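Side-chain contact in flagellar biosynthesis protein flhA (Bacillus subtilis, PDB 3MIX), which takes part, through its cytosolic domain, in exporting flagellar proteins by type III secretion as the flagellum is built: residues L240-I243 against F244-A248. Residues are numbered along the deposited sequence; the frame is centred on the assembly and turned at random.
Sequences LVTI and FETLA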
loop_
_atom_site.group_PDB
_atom_site.type_symbol
_atom_site.label_atom_id
_atom_site.label_comp_id
_atom_site.label_asym_id
_atom_site.label_seq_id
_atom_site.Cartn_x
_atom_site.Cartn_y
_atom_site.Cartn_z
ATOM N N LEU A 240 2.301 6.298 15.438
ATOM C CA LEU A 240 3.535 5.612 15.747
ATOM C C LEU A 240 3.618 5.222 17.217
ATOM O O LEU A 240 4.214 4.180 17.547
ATOM C CB LEU A 240 4.743 6.484 15.371
ATOM C CG LEU A 240 5.018 6.723 13.887
ATOM C CD1 LEU A 240 6.118 7.803 13.716
ATOM C CD2 LEU A 240 5.386 5.400 13.180
ATOM N N VAL A 241 3.027 6.061 18.081
ATOM C CA VAL A 241 3.006 5.797 19.512
ATOM C C VAL A 241 2.324 4.472 19.825
ATOM O O VAL A 241 2.899 3.604 20.480
ATOM C CB VAL A 241 2.406 6.998 20.311
ATOM C CG1 VAL A 241 2.275 6.672 21.815
ATOM C CG2 VAL A 241 3.321 8.234 20.107
ATOM N N THR A 242 1.097 4.329 19.339
ATOM C CA THR A 242 0.320 3.130 19.585
ATOM C C THR A 242 0.999 1.920 18.947
ATOM O O THR A 242 1.092 0.893 19.597
ATOM C CB THR A 242 -1.144 3.282 19.135
ATOM O OG1 THR A 242 -1.755 4.356 19.880
ATOM C CG2 THR A 242 -1.952 1.950 19.346
ATOM N N ILE A 243 1.479 2.058 17.700
ATOM C CA ILE A 243 2.246 0.988 17.039
ATOM C C ILE A 243 3.407 0.498 17.913
ATOM O O ILE A 243 3.504 -0.695 18.190
ATOM C CB ILE A 243 2.716 1.365 15.587
ATOM C CG1 ILE A 243 1.502 1.524 14.652
ATOM C CG2 ILE A 243 3.743 0.338 15.026
ATOM C CD1 ILE A 243 1.824 2.311 13.344
ATOM N N PHE A 244 4.244 1.427 18.370
ATOM C CA PHE A 244 5.398 1.082 19.198
ATOM C C PHE A 244 5.067 0.567 20.618
ATOM O O PHE A 244 5.781 -0.305 21.133
ATOM C CB PHE A 244 6.424 2.229 19.233
ATOM C CG PHE A 244 7.389 2.198 18.061
ATOM C CD1 PHE A 244 6.948 2.465 16.763
ATOM C CD2 PHE A 244 8.726 1.857 18.254
ATOM C CE1 PHE A 244 7.825 2.424 15.707
ATOM C CE2 PHE A 244 9.612 1.821 17.190
ATOM C CZ PHE A 244 9.168 2.094 15.920
ATOM N N GLU A 245 3.989 1.068 21.221
ATOM C CA GLU A 245 3.532 0.555 22.531
ATOM C C GLU A 245 3.110 -0.920 22.373
ATOM O O GLU A 245 3.402 -1.768 23.226
ATOM C CB GLU A 245 2.415 1.443 23.157
ATOM C CG GLU A 245 2.909 2.838 23.555
ATOM C CD GLU A 245 1.879 3.710 24.328
ATOM O OE1 GLU A 245 0.666 3.417 24.267
ATOM O OE2 GLU A 245 2.292 4.702 24.995
ATOM N N THR A 246 2.456 -1.216 21.257
ATOM C CA THR A 246 2.062 -2.601 20.954
ATOM C C THR A 246 3.305 -3.471 20.708
ATOM O O THR A 246 3.412 -4.581 21.247
ATOM C CB THR A 246 1.111 -2.683 19.712
ATOM O OG1 THR A 246 0.090 -1.680 19.818
ATOM C CG2 THR A 246 0.463 -4.039 19.636
ATOM N N LEU A 247 4.247 -2.943 19.943
ATOM C CA LEU A 247 5.497 -3.657 19.718
ATOM C C LEU A 247 6.258 -3.879 21.029
ATOM O O LEU A 247 6.866 -4.938 21.185
ATOM C CB LEU A 247 6.391 -2.956 18.681
ATOM C CG LEU A 247 5.804 -2.855 17.263
ATOM C CD1 LEU A 247 6.791 -2.114 16.318
ATOM C CD2 LEU A 247 5.371 -4.242 16.681
ATOM N N ALA A 248 6.252 -2.887 21.928
ATOM C CA ALA A 248 6.933 -3.020 23.212
ATOM C C ALA A 248 6.292 -4.138 24.037
ATOM O O ALA A 248 6.991 -4.936 24.618
ATOM C CB ALA A 248 6.925 -1.708 24.003
HETATM O O HOH W 1 -2.036 3.607 22.462
#
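T246 and T242 sit one turn apart on helix 240-250 of the cytosolic domain of FlhA, and the bond from T246 to the T242 carbonyl is a worked example of a helical threonine whose hydroxyl reaches back to the backbone oxygen four residues earlier. The hydroxyl lies beside its own backbone N (chi1 -46°), which turns OG1 back along the helix to give a hydrogen bond of 2.8 Å from T246 OG1 to T242 O. The ordinary i to i+4 bond from T246 N to T242 O (3.0 Å) reaches the same oxygen. Two donors of one residue therefore grip a single carbonyl from opposite faces of its plane, the hydroxyl standing 35° out of it. The two side chains themselves cross at a slant, T242 CG2 facing T246 OG1. Without the hydroxyl, as with an alanine here, T242 O would probably lose the second of these two donors, and a small gap would open toward Y263 and A267 of helix 257-267.

On the inward side, I243 and L247 run side by side in the same direction, the branch methyl I243 CG2 resting 4.1 Å from L247 CD1. F244 drops its ring toward helices 192-205 and 207-213, where packing on I199, L202, L209 and V213 joins the short helix to its neighbours in an all-helical region. Its edge, at CD1, comes 3.3 Å from L240 O, the same oxygen that accepts the bond from F244 N.

V241 and E245 form the more open flank, again pointing the same way. With V241 CG1 anti to the backbone N (chi1 175°), this methyl lies alongside the glutamate's carboxylate, 3.7 Å from E245 OE2. The other carboxylate oxygen, E245 OE1, accepts a long hydrogen bond from a water that is also hydrogen-bonded to T242 OG1 at 2.7 Å.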